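Side-chain contacts in Low molecular weight phosphotyrosine phosphatase family protein (Streptococcus pyogenes, PDB 5GOT), which probably hydrolyses phosphotyrosine in protein substrates, as a bacterial member of the low molecular weight protein tyrosine phosphatase family: residues A[24-27]-A[28-32]; A[45-48]-A[49-53]; A[107-110]-A[111-115]. All coordinates share one frame; numbering follows the deposited sequence.

Contact 1: A[24-27]-A[28-32]; sequences SIVS and SDVMM
V26 and S27 meet V30 and M31 in the tight connection that carries the chain from helix 14-23 into strand 31-37. At the centre of the turn is the carbonyl oxygen of S27, which takes two backbone N-H groups. V30 N lies 3.0 Å from S27 O and closes a four-residue beta turn, whose middle residues S28 and D29 have backbone angles near the type I values. This donor stands well above the carbonyl plane, 52° out of it. M31 N, 3.1 Å from the same S27 O, comes in almost in line with the C=O bond, and the two donors therefore share one acceptor from different directions. The chain reverses here within the beta-alpha-beta unit made of strand 2-8, helix 14-23 and strand 31-37; just past the turn, M32 pairs through its backbone with K2 and V4, which sets the new strand parallel to strand 2-8. On the inner side of the turn the apolar groups converge. V26 has CG2 anti to its backbone nitrogen, and this methyl presses on V30 CG1 at 3.4 Å, tighter than ordinary van der Waals contact. The two valines cross at about a right angle. The other methyl, V26 CG1, reaches M31 SD at 4.1 Å, while V26 CG2 also approaches M31 CB. M31 holds its chain extended as far as SD and likewise crosses V26 at about a right angle, and its terminal methyl turns off at the last torsion (chi3 -65°). V30 CG1 packs as well against S27 O, 3.6 Å away. L137 and Y145 continue the apolar surface around V26, and M141 lies against both V30 and M31, whereas S27, S28 and D29 are solvent-exposed.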
loop_
_atom_site.group_PDB
_atom_site.type_symbol
_atom_site.label_atom_id
_atom_site.label_comp_id
_atom_site.label_asym_id
_atom_site.label_seq_id
_atom_site.Cartn_x
_atom_site.Cartn_y
_atom_site.Cartn_z
ATOM N N SER A 24 2.081 -6.124 -9.301
ATOM C CA SER A 24 2.358 -6.250 -10.721
ATOM C C SER A 24 3.846 -6.241 -11.036
ATOM O O SER A 24 4.215 -6.530 -12.179
ATOM C CB SER A 24 1.655 -5.130 -11.504
ATOM O OG SER A 24 2.385 -3.909 -11.464
ATOM N N ILE A 25 4.709 -5.915 -10.072
ATOM C CA ILE A 25 6.139 -5.816 -10.333
ATOM C C ILE A 25 6.962 -6.810 -9.526
ATOM O O ILE A 25 8.177 -6.866 -9.701
ATOM C CB ILE A 25 6.666 -4.382 -10.115
ATOM C CG1 ILE A 25 6.499 -3.935 -8.663
ATOM C CG2 ILE A 25 5.984 -3.400 -11.070
ATOM C CD1 ILE A 25 7.321 -2.696 -8.322
ATOM N N VAL A 26 6.341 -7.618 -8.668
ATOM C CA VAL A 26 7.075 -8.631 -7.918
ATOM C C VAL A 26 6.157 -9.821 -7.657
ATOM O O VAL A 26 4.948 -9.663 -7.459
ATOM C CB VAL A 26 7.658 -8.038 -6.611
ATOM C CG1 VAL A 26 6.564 -7.527 -5.702
ATOM C CG2 VAL A 26 8.488 -9.064 -5.892
ATOM N N SER A 27 6.745 -11.022 -7.663
ATOM C CA SER A 27 5.984 -12.267 -7.636
ATOM C C SER A 27 5.486 -12.593 -6.239
ATOM O O SER A 27 6.187 -12.386 -5.245
ATOM C CB SER A 27 6.829 -13.443 -8.134
ATOM O OG SER A 27 7.075 -13.366 -9.528
ATOM N N SER A 28 4.266 -13.138 -6.188
ATOM C CA SER A 28 3.678 -13.678 -4.968
ATOM C C SER A 28 4.595 -14.668 -4.248
ATOM O O SER A 28 4.432 -14.893 -3.044
ATOM C CB SER A 28 2.345 -14.336 -5.335
ATOM O OG SER A 28 1.869 -15.167 -4.297
ATOM N N ASP A 29 5.566 -15.249 -4.952
ATOM C CA ASP A 29 6.451 -16.242 -4.358
ATOM C C ASP A 29 7.577 -15.615 -3.549
ATOM O O ASP A 29 8.163 -16.294 -2.696
ATOM C CB ASP A 29 7.040 -17.140 -5.453
ATOM C CG ASP A 29 5.973 -17.953 -6.186
ATOM O OD1 ASP A 29 5.078 -18.511 -5.516
ATOM O OD2 ASP A 29 6.028 -18.031 -7.434
ATOM N N VAL A 30 7.892 -14.346 -3.785
ATOM C CA VAL A 30 8.982 -13.695 -3.069
ATOM C C VAL A 30 8.524 -12.506 -2.224
ATOM O O VAL A 30 9.266 -12.086 -1.320
ATOM C CB VAL A 30 10.106 -13.279 -4.045
ATOM C CG1 VAL A 30 9.719 -12.063 -4.840
ATOM C CG2 VAL A 30 11.429 -13.074 -3.320
ATOM N N MET A 31 7.319 -11.967 -2.429
ATOM C CA MET A 31 6.795 -10.934 -1.539
ATOM C C MET A 31 5.294 -11.105 -1.358
ATOM O O MET A 31 4.557 -11.299 -2.332
ATOM C CB MET A 31 7.109 -9.528 -2.068
ATOM C CG MET A 31 6.837 -8.423 -1.055
ATOM S SD MET A 31 7.070 -6.759 -1.718
ATOM C CE MET A 31 8.825 -6.738 -2.058
ATOM N N MET A 32 4.842 -11.035 -0.112
ATOM C CA MET A 32 3.427 -11.119 0.211
ATOM C C MET A 32 2.921 -9.709 0.488
ATOM O O MET A 32 3.495 -8.992 1.314
ATOM C CB MET A 32 3.207 -12.040 1.414
ATOM C CG MET A 32 1.751 -12.292 1.796
ATOM S SD MET A 32 1.191 -11.227 3.144
ATOM C CE MET A 32 -0.050 -12.259 3.920
#

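Contact 2: A[45-48]-A[49-53]; sequences NPIH and SGTQS
H48 is the N-cap of helix 49-57, and its imidazole accepts a backbone N-H of the first turn: G50 N lies 2.9 Å from H48 ND1, slightly tilted from the ring plane. With CG anti to the backbone nitrogen (chi1 -172°), the ring folds back beside the start of the helix. An accepting ND1 probably carries no proton, which in a neutral ring would then sit on NE2. The backbone carbonyl of H48 is satisfied in turn by Q52 N, 3.0 Å from H48 O, the first full helical bond. A second link ties the preceding residue to the same glutamine: Q52 NE2 donates to I47 O over 2.9 Å, almost straight at 177°. The other end of that amide, OE1, is bonded to Y62 OH, so the group is held at both ends. T51 OG1 gives its hydrogen to C13 O in the phosphate-binding loop, and I12 and C13 touch the H48 side chain, whose ring also meets F122. Beneath these polar bonds the hydrocarbon parts close up. I47 CG2 lies 3.7 Å from Q52 CG, and at 3.6 Å each from T51 CB and T51 CG2.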
loop_
_atom_site.group_PDB
_atom_site.type_symbol
_atom_site.label_atom_id
_atom_site.label_comp_id
_atom_site.label_asym_id
_atom_site.label_seq_id
_atom_site.Cartn_x
_atom_site.Cartn_y
_atom_site.Cartn_z
ATOM N N ASN A 45 -16.284 -1.801 2.012
ATOM C CA ASN A 45 -16.552 -1.209 0.708
ATOM C C ASN A 45 -15.461 -1.577 -0.296
ATOM O O ASN A 45 -14.300 -1.767 0.070
ATOM C CB ASN A 45 -16.659 0.308 0.829
ATOM C CG ASN A 45 -17.811 0.726 1.696
ATOM O OD1 ASN A 45 -18.779 -0.022 1.835
ATOM N ND2 ASN A 45 -17.723 1.907 2.296
ATOM N N PRO A 46 -15.808 -1.708 -1.570
ATOM C CA PRO A 46 -14.811 -2.120 -2.559
ATOM C C PRO A 46 -13.844 -0.988 -2.872
ATOM O O PRO A 46 -13.972 0.145 -2.398
ATOM C CB PRO A 46 -15.663 -2.494 -3.775
ATOM C CG PRO A 46 -16.897 -1.681 -3.617
ATOM C CD PRO A 46 -17.159 -1.592 -2.152
ATOM N N ILE A 47 -12.845 -1.324 -3.687
ATOM C CA ILE A 47 -11.912 -0.315 -4.167
ATOM C C ILE A 47 -12.691 0.826 -4.798
ATOM O O ILE A 47 -13.653 0.611 -5.542
ATOM C CB ILE A 47 -10.917 -0.936 -5.160
ATOM C CG1 ILE A 47 -10.108 -2.042 -4.471
ATOM C CG2 ILE A 47 -9.989 0.126 -5.706
ATOM C CD1 ILE A 47 -9.366 -2.925 -5.436
ATOM N N HIS A 48 -12.286 2.049 -4.481
ATOM C CA HIS A 48 -12.917 3.246 -5.024
ATOM C C HIS A 48 -12.840 3.258 -6.554
ATOM O O HIS A 48 -11.892 2.747 -7.155
ATOM C CB HIS A 48 -12.226 4.469 -4.416
ATOM C CG HIS A 48 -12.876 5.782 -4.725
ATOM N ND1 HIS A 48 -12.707 6.435 -5.929
ATOM C CD2 HIS A 48 -13.644 6.593 -3.961
ATOM C CE1 HIS A 48 -13.367 7.578 -5.902
ATOM N NE2 HIS A 48 -13.945 7.698 -4.721
ATOM N N SER A 49 -13.866 3.843 -7.187
ATOM C CA SER A 49 -13.948 3.839 -8.647
ATOM C C SER A 49 -12.717 4.467 -9.285
ATOM O O SER A 49 -12.282 4.038 -10.362
ATOM C CB SER A 49 -15.202 4.586 -9.110
ATOM O OG SER A 49 -15.255 5.869 -8.507
ATOM N N GLY A 50 -12.145 5.492 -8.646
ATOM C CA GLY A 50 -10.989 6.159 -9.228
ATOM C C GLY A 50 -9.763 5.265 -9.290
ATOM O O GLY A 50 -8.989 5.319 -10.255
ATOM N N THR A 51 -9.552 4.450 -8.254
ATOM C CA THR A 51 -8.451 3.489 -8.289
ATOM C C THR A 51 -8.746 2.345 -9.259
ATOM O O THR A 51 -7.871 1.942 -10.035
ATOM C CB THR A 51 -8.162 2.974 -6.871
ATOM O OG1 THR A 51 -7.687 4.072 -6.079
ATOM C CG2 THR A 51 -7.072 1.882 -6.889
ATOM N N GLN A 52 -9.978 1.837 -9.261
ATOM C CA GLN A 52 -10.336 0.794 -10.221
ATOM C C GLN A 52 -10.109 1.270 -11.651
ATOM O O GLN A 52 -9.482 0.575 -12.463
ATOM C CB GLN A 52 -11.794 0.364 -10.014
ATOM C CG GLN A 52 -12.048 -0.344 -8.687
ATOM C CD GLN A 52 -13.256 -1.266 -8.747
ATOM O OE1 GLN A 52 -13.409 -2.045 -9.683
ATOM N NE2 GLN A 52 -14.112 -1.181 -7.748
ATOM N N SER A 53 -10.601 2.469 -11.971
ATOM C CA SER A 53 -10.437 3.006 -13.319
ATOM C C SER A 53 -8.967 3.134 -13.691
ATOM O O SER A 53 -8.560 2.777 -14.806
ATOM C CB SER A 53 -11.130 4.361 -13.423
ATOM O OG SER A 53 -10.888 4.938 -14.693
#

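Contact 3: A[107-110]-A[111-115]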
loop_
_atom_site.group_PDB
_atom_site.type_symbol
_atom_site.label_atom_id
_atom_site.label_comp_id
_atom_site.label_asym_id
_atom_site.label_seq_id
_atom_site.Cartn_x
_atom_site.Cartn_y
_atom_site.Cartn_z
ATOM N N LEU A 107 6.931 5.461 5.947
ATOM C CA LEU A 107 6.221 6.349 5.038
ATOM C C LEU A 107 6.461 5.897 3.600
ATOM O O LEU A 107 7.606 5.673 3.198
ATOM C CB LEU A 107 6.689 7.792 5.229
ATOM C CG LEU A 107 5.992 8.834 4.348
ATOM C CD1 LEU A 107 4.516 8.907 4.686
ATOM C CD2 LEU A 107 6.652 10.195 4.551
ATOM N N PHE A 108 5.376 5.793 2.821
ATOM C CA PHE A 108 5.479 5.292 1.451
ATOM C C PHE A 108 6.501 6.059 0.616
ATOM O O PHE A 108 7.265 5.449 -0.141
ATOM C CB PHE A 108 4.107 5.336 0.766
ATOM C CG PHE A 108 4.122 4.803 -0.635
ATOM C CD1 PHE A 108 4.017 3.439 -0.871
ATOM C CD2 PHE A 108 4.212 5.670 -1.723
ATOM C CE1 PHE A 108 4.026 2.938 -2.165
ATOM C CE2 PHE A 108 4.217 5.181 -3.014
ATOM C CZ PHE A 108 4.132 3.807 -3.238
ATOM N N ARG A 109 6.508 7.389 0.709
ATOM C CA ARG A 109 7.484 8.188 -0.010
ATOM C C ARG A 109 7.641 9.516 0.716
ATOM O O ARG A 109 6.666 10.074 1.221
ATOM C CB ARG A 109 7.076 8.406 -1.482
ATOM C CG ARG A 109 5.909 9.362 -1.684
ATOM C CD ARG A 109 5.543 9.519 -3.178
ATOM N NE ARG A 109 6.633 10.057 -3.991
ATOM C CZ ARG A 109 6.867 11.356 -4.172
ATOM N NH1 ARG A 109 6.095 12.259 -3.583
ATOM N NH2 ARG A 109 7.878 11.756 -4.933
ATOM N N GLU A 110 8.875 10.002 0.784
ATOM C CA GLU A 110 9.127 11.267 1.459
ATOM C C GLU A 110 8.363 12.393 0.772
ATOM O O GLU A 110 8.315 12.470 -0.459
ATOM C CB GLU A 110 10.631 11.550 1.482
ATOM C CG GLU A 110 11.379 10.553 2.369
ATOM C CD GLU A 110 10.915 10.622 3.808
ATOM O OE1 GLU A 110 11.026 11.703 4.419
ATOM O OE2 GLU A 110 10.414 9.600 4.340
ATOM N N GLY A 111 7.744 13.253 1.581
ATOM C CA GLY A 111 6.796 14.237 1.076
ATOM C C GLY A 111 5.366 13.730 0.967
ATOM O O GLY A 111 4.410 14.453 1.278
ATOM N N GLY A 112 5.198 12.503 0.488
ATOM C CA GLY A 112 3.929 11.805 0.565
ATOM C C GLY A 112 3.284 11.641 -0.801
ATOM O O GLY A 112 3.801 12.071 -1.832
ATOM N N VAL A 113 2.139 10.975 -0.785
ATOM C CA VAL A 113 1.318 10.777 -1.976
ATOM C C VAL A 113 0.075 11.648 -1.827
ATOM O O VAL A 113 -0.676 11.475 -0.859
ATOM C CB VAL A 113 0.946 9.299 -2.159
ATOM C CG1 VAL A 113 0.051 9.128 -3.354
ATOM C CG2 VAL A 113 2.203 8.463 -2.328
ATOM N N PRO A 114 -0.158 12.606 -2.723
ATOM C CA PRO A 114 -1.368 13.433 -2.624
ATOM C C PRO A 114 -2.612 12.558 -2.542
ATOM O O PRO A 114 -2.702 11.509 -3.181
ATOM C CB PRO A 114 -1.338 14.266 -3.910
ATOM C CG PRO A 114 0.112 14.296 -4.297
ATOM C CD PRO A 114 0.666 12.963 -3.888
ATOM N N ASP A 115 -3.537 12.972 -1.702
ATOM C CA ASP A 115 -4.740 12.225 -1.385
ATOM C C ASP A 115 -5.790 12.500 -2.456
ATOM O O ASP A 115 -6.346 13.607 -2.513
ATOM C CB ASP A 115 -5.236 12.623 0.007
ATOM C CG ASP A 115 -6.376 11.756 0.492
ATOM O OD1 ASP A 115 -6.855 10.891 -0.272
ATOM O OD2 ASP A 115 -6.804 11.953 1.646
HETATM O O HOH W 1 8.091 13.563 4.745
#
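V113 CG2 touches both the ring of F108 and the aliphatic part of R109, at the base of the type II beta turn that runs from R109 to G112. The methyl meets F108 CD2 at 3.5 Å, arriving at a slant to the ring; on the arginine it lies 3.6 Å from R109 CD, and there the two side chains cross at about a right angle. R109 starts with CG between its own N and carbonyl carbon (chi1 72°), then bends at chi3, which brings the guanidinium to the G112 carbonyl. Its NH1 donates to G112 O across 2.9 Å; the oxygen lies in the guanidinium plane, at the edge of the group, while NH1 is tilted from the plane of the carbonyl. The turn's third residue, G111, has phi 87°, the positive region usual there; G111 N is bonded to a water at 3.2 Å, which reaches E110 OE1 only weakly. Beyond, F108 O is held by W136 NE1 and V113 O by R14 NH1. The arginine's charge would be expected to polarise G112 O, and the bond links the turn's first and last residues, just ahead of D115, whose Asp-Pro loop in relatives supplies the general acid.

In the fold
Two turns and a helix N-terminus lie at different corners of one parallel-sheet domain, in series along the chain and none touching another. Contacts 1 and 3 lie on opposite sides of the chain's centre, their own centres about 22 Å apart; the centres of contacts 1 and 2 are also about 22 Å apart, and those of contacts 2 and 3 about 20 Å, with nearest atoms about 9 Å apart. Contacts 2 and 3 both reach the phosphate-binding loop, the first at C13 and the second at R14, and so approach the expected active site from two directions. Contact 1 sits at the far end of helix 14-23, the helix that starts at this loop.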